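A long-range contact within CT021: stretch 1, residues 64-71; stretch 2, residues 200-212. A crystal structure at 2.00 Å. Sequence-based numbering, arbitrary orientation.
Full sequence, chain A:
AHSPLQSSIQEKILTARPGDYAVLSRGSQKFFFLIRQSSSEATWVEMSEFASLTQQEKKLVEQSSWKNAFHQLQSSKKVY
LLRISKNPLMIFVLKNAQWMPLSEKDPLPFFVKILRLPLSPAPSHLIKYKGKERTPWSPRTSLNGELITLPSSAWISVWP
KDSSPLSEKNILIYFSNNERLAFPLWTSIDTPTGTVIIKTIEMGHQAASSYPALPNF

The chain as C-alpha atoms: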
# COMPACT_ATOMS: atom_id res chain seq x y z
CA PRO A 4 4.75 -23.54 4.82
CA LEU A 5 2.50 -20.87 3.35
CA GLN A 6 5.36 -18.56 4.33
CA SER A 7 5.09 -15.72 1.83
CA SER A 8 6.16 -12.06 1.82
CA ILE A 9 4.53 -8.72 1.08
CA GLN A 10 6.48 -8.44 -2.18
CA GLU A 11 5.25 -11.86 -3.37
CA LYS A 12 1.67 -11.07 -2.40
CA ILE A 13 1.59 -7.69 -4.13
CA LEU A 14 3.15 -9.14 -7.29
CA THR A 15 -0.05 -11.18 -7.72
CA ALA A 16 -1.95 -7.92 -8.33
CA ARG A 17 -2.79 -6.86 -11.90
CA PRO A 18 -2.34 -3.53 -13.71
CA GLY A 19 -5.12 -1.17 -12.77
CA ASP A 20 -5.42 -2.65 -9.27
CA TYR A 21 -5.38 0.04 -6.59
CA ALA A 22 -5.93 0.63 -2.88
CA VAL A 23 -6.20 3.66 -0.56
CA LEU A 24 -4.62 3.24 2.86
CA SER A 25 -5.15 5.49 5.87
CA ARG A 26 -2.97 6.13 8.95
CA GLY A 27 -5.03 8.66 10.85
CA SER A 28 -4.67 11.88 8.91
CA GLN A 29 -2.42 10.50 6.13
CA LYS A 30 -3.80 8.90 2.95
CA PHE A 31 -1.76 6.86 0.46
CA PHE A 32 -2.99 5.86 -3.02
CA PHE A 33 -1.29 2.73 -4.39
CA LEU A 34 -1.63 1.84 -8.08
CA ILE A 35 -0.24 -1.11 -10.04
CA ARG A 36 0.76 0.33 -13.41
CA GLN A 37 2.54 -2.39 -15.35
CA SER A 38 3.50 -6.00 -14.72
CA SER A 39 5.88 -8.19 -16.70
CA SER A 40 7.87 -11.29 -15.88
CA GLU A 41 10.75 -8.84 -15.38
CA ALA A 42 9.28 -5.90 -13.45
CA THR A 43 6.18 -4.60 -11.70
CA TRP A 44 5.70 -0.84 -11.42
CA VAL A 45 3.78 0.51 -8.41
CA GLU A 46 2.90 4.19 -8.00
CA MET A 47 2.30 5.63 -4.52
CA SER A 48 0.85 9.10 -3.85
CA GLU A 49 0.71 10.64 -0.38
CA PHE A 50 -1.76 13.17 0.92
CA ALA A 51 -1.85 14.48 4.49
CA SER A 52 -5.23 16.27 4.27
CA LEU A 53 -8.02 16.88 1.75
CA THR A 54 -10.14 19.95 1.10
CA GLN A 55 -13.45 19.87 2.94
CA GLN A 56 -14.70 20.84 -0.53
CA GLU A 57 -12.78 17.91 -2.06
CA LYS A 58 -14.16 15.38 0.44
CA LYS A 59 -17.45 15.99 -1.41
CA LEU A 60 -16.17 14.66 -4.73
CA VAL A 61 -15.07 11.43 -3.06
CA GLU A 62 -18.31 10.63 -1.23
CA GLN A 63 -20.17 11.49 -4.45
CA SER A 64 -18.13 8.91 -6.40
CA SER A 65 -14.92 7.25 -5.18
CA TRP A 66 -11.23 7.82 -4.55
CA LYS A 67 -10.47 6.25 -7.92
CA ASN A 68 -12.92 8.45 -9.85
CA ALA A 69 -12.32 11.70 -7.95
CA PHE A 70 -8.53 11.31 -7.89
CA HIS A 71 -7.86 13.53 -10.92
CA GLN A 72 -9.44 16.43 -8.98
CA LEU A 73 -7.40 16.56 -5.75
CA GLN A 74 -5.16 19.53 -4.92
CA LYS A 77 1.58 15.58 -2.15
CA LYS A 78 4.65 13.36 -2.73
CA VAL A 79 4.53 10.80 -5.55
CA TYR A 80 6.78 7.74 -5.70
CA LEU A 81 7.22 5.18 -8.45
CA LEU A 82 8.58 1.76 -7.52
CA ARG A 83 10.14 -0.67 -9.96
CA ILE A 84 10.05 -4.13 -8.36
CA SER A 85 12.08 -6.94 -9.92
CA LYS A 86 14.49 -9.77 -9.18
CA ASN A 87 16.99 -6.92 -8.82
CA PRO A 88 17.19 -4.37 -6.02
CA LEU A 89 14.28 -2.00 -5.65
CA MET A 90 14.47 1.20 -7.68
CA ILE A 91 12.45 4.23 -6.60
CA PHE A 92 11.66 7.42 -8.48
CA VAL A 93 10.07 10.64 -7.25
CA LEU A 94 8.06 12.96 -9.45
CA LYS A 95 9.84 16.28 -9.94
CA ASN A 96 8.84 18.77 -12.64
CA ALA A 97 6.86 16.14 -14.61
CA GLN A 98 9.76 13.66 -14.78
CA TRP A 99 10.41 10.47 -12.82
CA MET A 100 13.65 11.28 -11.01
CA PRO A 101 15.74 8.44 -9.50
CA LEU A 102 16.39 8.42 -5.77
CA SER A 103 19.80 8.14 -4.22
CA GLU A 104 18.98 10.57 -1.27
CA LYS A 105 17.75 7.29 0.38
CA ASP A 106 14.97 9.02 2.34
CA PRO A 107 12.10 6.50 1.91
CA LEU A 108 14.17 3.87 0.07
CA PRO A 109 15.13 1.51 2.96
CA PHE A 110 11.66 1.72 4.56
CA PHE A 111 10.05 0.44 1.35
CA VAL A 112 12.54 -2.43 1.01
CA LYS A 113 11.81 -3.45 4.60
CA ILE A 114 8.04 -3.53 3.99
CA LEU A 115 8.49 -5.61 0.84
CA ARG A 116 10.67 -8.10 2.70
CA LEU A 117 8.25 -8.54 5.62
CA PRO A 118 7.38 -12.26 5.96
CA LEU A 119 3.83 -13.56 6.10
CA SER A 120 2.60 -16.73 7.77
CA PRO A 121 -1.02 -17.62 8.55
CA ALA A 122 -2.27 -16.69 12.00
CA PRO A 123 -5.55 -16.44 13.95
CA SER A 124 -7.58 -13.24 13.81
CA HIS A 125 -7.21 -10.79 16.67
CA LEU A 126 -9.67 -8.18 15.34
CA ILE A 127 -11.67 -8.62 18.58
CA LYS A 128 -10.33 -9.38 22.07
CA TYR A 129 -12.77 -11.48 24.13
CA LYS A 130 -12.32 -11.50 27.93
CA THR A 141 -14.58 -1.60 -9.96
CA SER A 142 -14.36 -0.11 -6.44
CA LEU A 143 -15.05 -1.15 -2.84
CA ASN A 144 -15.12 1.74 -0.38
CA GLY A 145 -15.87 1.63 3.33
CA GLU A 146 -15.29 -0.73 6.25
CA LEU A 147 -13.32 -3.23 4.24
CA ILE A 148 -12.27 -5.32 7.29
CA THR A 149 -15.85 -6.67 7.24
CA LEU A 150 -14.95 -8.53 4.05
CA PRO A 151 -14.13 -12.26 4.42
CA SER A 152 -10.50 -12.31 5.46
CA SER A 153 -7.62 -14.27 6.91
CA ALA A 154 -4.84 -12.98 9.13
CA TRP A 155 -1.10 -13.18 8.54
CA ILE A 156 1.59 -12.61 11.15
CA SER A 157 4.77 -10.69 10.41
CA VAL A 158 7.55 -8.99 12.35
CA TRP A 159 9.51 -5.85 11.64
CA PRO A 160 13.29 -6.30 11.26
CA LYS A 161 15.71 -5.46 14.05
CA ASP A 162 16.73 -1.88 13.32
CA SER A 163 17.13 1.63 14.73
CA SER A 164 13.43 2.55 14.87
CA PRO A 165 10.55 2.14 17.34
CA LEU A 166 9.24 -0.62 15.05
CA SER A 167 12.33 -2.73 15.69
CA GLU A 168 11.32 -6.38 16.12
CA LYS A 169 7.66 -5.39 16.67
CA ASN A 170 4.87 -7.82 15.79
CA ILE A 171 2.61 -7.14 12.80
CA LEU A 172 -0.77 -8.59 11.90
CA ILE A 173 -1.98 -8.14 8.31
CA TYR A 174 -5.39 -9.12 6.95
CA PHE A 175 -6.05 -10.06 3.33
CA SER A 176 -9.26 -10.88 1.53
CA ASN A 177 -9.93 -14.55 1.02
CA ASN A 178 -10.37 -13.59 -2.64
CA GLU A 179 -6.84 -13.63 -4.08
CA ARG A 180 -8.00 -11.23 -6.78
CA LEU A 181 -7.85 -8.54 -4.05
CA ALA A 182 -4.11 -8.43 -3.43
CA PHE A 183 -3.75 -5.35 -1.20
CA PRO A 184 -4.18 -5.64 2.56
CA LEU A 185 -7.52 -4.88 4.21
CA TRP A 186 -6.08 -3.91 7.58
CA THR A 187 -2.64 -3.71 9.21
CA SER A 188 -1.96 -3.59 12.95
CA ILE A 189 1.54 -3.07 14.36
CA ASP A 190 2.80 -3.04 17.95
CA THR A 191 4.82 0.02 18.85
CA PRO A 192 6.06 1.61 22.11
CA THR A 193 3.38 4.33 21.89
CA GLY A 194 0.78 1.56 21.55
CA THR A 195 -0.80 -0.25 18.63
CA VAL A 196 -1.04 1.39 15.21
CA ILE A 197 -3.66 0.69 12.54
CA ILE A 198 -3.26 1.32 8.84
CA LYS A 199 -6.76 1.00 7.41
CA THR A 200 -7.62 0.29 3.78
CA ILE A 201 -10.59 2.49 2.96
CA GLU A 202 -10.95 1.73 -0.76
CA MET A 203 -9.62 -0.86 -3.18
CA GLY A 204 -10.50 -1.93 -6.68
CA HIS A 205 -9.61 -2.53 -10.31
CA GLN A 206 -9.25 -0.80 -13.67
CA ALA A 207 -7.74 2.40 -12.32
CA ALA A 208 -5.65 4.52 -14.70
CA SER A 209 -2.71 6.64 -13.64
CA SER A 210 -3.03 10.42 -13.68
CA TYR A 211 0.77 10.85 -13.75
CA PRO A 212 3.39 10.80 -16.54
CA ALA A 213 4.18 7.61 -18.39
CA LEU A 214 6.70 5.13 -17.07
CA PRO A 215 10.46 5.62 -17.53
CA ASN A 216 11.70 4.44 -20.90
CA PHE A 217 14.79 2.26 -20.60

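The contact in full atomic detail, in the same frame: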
# COMPACT_ATOMS: atom_id res chain seq x y z
N SER A 64 -18.50 10.00 -5.50
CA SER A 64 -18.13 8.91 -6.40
C SER A 64 -17.19 7.92 -5.71
O SER A 64 -17.65 6.96 -5.09
CB SER A 64 -17.50 9.44 -7.70
OG SER A 64 -16.32 10.19 -7.48
N SER A 65 -15.89 8.14 -5.80
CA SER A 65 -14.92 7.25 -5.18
C SER A 65 -13.56 7.92 -5.25
O SER A 65 -13.38 8.90 -5.97
CB SER A 65 -14.88 5.88 -5.86
OG SER A 65 -14.47 5.95 -7.23
N TRP A 66 -12.63 7.41 -4.44
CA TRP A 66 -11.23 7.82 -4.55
C TRP A 66 -10.73 7.66 -5.97
O TRP A 66 -10.13 8.58 -6.54
CB TRP A 66 -10.35 7.00 -3.60
CG TRP A 66 -10.31 7.58 -2.23
CD1 TRP A 66 -11.18 7.33 -1.20
CD2 TRP A 66 -9.37 8.53 -1.73
NE1 TRP A 66 -10.83 8.05 -0.09
CE2 TRP A 66 -9.71 8.79 -0.39
CE3 TRP A 66 -8.25 9.16 -2.28
CZ2 TRP A 66 -8.98 9.68 0.40
CZ3 TRP A 66 -7.52 10.03 -1.49
CH2 TRP A 66 -7.89 10.29 -0.16
N LYS A 67 -10.95 6.48 -6.56
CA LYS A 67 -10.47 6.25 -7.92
C LYS A 67 -10.99 7.32 -8.87
O LYS A 67 -10.22 7.95 -9.59
CB LYS A 67 -10.89 4.87 -8.42
CG LYS A 67 -10.73 4.71 -9.93
CD LYS A 67 -10.73 3.27 -10.37
CE LYS A 67 -12.04 2.58 -10.09
NZ LYS A 67 -13.15 3.19 -10.85
N ASN A 68 -12.31 7.56 -8.85
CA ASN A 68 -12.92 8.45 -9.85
C ASN A 68 -12.75 9.93 -9.53
O ASN A 68 -12.77 10.76 -10.44
CB ASN A 68 -14.41 8.13 -10.00
CG ASN A 68 -14.65 6.74 -10.54
OD1 ASN A 68 -13.73 6.05 -10.98
ND2 ASN A 68 -15.91 6.31 -10.52
N ALA A 69 -12.58 10.30 -8.27
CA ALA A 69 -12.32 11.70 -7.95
C ALA A 69 -10.84 12.05 -7.94
O ALA A 69 -10.50 13.23 -7.77
CB ALA A 69 -12.92 12.05 -6.59
N PHE A 70 -9.95 11.08 -8.14
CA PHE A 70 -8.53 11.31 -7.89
C PHE A 70 -7.98 12.44 -8.75
O PHE A 70 -7.21 13.28 -8.26
CB PHE A 70 -7.73 10.03 -8.17
CG PHE A 70 -6.30 10.12 -7.75
CD1 PHE A 70 -5.93 9.77 -6.47
CD2 PHE A 70 -5.33 10.56 -8.63
CE1 PHE A 70 -4.61 9.85 -6.07
CE2 PHE A 70 -4.02 10.64 -8.24
CZ PHE A 70 -3.65 10.28 -6.96
N HIS A 71 -8.36 12.50 -10.01
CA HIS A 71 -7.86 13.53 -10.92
C HIS A 71 -8.36 14.92 -10.56
O HIS A 71 -8.25 15.82 -11.39
CB HIS A 71 -8.29 13.20 -12.35
CG HIS A 71 -9.75 13.39 -12.59
ND1 HIS A 71 -10.72 12.79 -11.83
CD2 HIS A 71 -10.40 14.13 -13.52
CE1 HIS A 71 -11.91 13.14 -12.27
NE2 HIS A 71 -11.75 13.96 -13.30
N THR A 200 -7.36 0.17 5.21
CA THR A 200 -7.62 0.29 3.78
C THR A 200 -9.06 0.72 3.59
O THR A 200 -9.99 -0.01 3.96
CB THR A 200 -7.36 -1.02 3.05
OG1 THR A 200 -6.05 -1.50 3.38
CG2 THR A 200 -7.45 -0.81 1.55
N ILE A 201 -9.25 1.92 3.05
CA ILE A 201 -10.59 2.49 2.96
C ILE A 201 -11.21 2.31 1.59
O ILE A 201 -12.44 2.41 1.47
CB ILE A 201 -10.58 3.98 3.37
CG1 ILE A 201 -9.73 4.83 2.41
CG2 ILE A 201 -10.05 4.10 4.78
CD1 ILE A 201 -9.66 6.32 2.80
N GLU A 202 -10.41 2.02 0.56
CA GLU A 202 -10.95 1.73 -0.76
C GLU A 202 -9.96 0.85 -1.49
O GLU A 202 -8.75 1.01 -1.32
CB GLU A 202 -11.21 3.02 -1.55
CG GLU A 202 -11.99 2.79 -2.84
CD GLU A 202 -12.30 4.09 -3.60
OE1 GLU A 202 -12.92 4.98 -2.99
OE2 GLU A 202 -11.92 4.21 -4.79
N MET A 203 -10.47 -0.12 -2.25
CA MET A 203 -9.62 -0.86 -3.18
C MET A 203 -10.48 -1.25 -4.38
O MET A 203 -11.71 -1.29 -4.30
CB MET A 203 -8.98 -2.10 -2.53
CG MET A 203 -9.96 -3.05 -1.93
SD MET A 203 -9.30 -4.54 -1.16
CE MET A 203 -8.18 -3.94 0.11
N GLY A 204 -9.81 -1.52 -5.49
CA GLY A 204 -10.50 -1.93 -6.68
C GLY A 204 -9.62 -2.25 -7.88
O GLY A 204 -8.46 -2.68 -7.74
N HIS A 205 -10.20 -2.08 -9.06
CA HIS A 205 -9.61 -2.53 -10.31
C HIS A 205 -9.85 -1.48 -11.38
O HIS A 205 -10.72 -0.61 -11.24
CB HIS A 205 -10.20 -3.86 -10.76
CG HIS A 205 -10.27 -4.89 -9.68
ND1 HIS A 205 -9.15 -5.47 -9.11
CD2 HIS A 205 -11.34 -5.46 -9.06
CE1 HIS A 205 -9.52 -6.35 -8.21
NE2 HIS A 205 -10.84 -6.36 -8.15
N GLN A 206 -9.07 -1.59 -12.46
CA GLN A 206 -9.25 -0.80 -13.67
C GLN A 206 -9.02 0.68 -13.42
O GLN A 206 -9.68 1.52 -14.02
CB GLN A 206 -10.65 -0.99 -14.28
CG GLN A 206 -10.99 -2.42 -14.63
CD GLN A 206 -12.46 -2.59 -15.01
OE1 GLN A 206 -12.78 -3.07 -16.11
NE2 GLN A 206 -13.37 -2.21 -14.10
N ALA A 207 -8.13 1.01 -12.49
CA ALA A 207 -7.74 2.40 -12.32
C ALA A 207 -6.64 2.76 -13.32
O ALA A 207 -5.79 1.93 -13.67
CB ALA A 207 -7.24 2.65 -10.90
N ALA A 208 -6.64 4.01 -13.76
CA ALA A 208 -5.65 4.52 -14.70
C ALA A 208 -4.85 5.62 -14.03
O ALA A 208 -5.40 6.42 -13.26
CB ALA A 208 -6.30 5.04 -15.98
N SER A 209 -3.55 5.65 -14.28
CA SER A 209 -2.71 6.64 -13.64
C SER A 209 -3.03 8.03 -14.18
O SER A 209 -3.32 8.20 -15.37
CB SER A 209 -1.23 6.35 -13.86
OG SER A 209 -0.47 7.47 -13.41
N SER A 210 -2.95 9.02 -13.30
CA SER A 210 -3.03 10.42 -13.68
C SER A 210 -1.66 11.06 -13.90
O SER A 210 -1.59 12.24 -14.24
CB SER A 210 -3.80 11.20 -12.60
OG SER A 210 -3.11 11.22 -11.37
N TYR A 211 -0.58 10.31 -13.74
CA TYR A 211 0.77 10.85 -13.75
C TYR A 211 1.49 10.52 -15.06
O TYR A 211 0.96 9.77 -15.89
CB TYR A 211 1.54 10.29 -12.55
CG TYR A 211 0.97 10.74 -11.23
CD1 TYR A 211 1.00 12.08 -10.87
CD2 TYR A 211 0.41 9.84 -10.35
CE1 TYR A 211 0.48 12.50 -9.67
CE2 TYR A 211 -0.11 10.25 -9.14
CZ TYR A 211 -0.07 11.58 -8.80
OH TYR A 211 -0.59 12.00 -7.59
N PRO A 212 2.69 11.06 -15.27
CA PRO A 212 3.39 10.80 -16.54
C PRO A 212 3.68 9.32 -16.73
O PRO A 212 3.74 8.52 -15.79
CB PRO A 212 4.69 11.60 -16.42
CG PRO A 212 4.42 12.62 -15.36
CD PRO A 212 3.44 12.01 -14.43

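Ser65 occupies the N-cap of the short helix that begins at Trp66. Its side chain, at chi1 62° (p), accepts from the backbone of the first turn, Asn68 N to Ser65 OG at 3.1 Å. The amides of Trp66 and Lys67, between the cap and Asn68, are satisfied from the strand. Glu202, its CA-to-CB bond pointing toward the helix and chi1 and chi2 both t, extends its carboxylate to the helix start: Trp66 N donates to Glu202 OE1 (2.8 Å, N-H...O angle 153°) and Lys67 N to Glu202 OE2 (3.0 Å, 164°). One buried carboxylate thus serves two consecutive amides, a role suited to a long acidic side chain, and Glu202 has 86 Å² covered by the helix stretch.

The Trp66 indole reaches past this polar site to Ile201, with Trp66 CE2 4.0 Å from Ile201 CD1. Lys67 lays its aliphatic chain along the loop after the strand, placing Lys67 CD 3.6 Å from Ala207 CB and Lys67 CE 3.6 Å from His205 O. Its ammonium turns back to its own stretch, Lys67 NZ donating to Asn68 OD1 at 2.9 Å.

Phe70 is buried, and its CA-to-CB bond points toward stretch 2; it meets Tyr211 through Phe70 CE2 and Tyr211 CE2 at 4.0 Å. Ser210 OG approaches the Phe70 ring edge, 3.3 Å from Phe70 CE2. In total, 449 Å² is buried between the stretches.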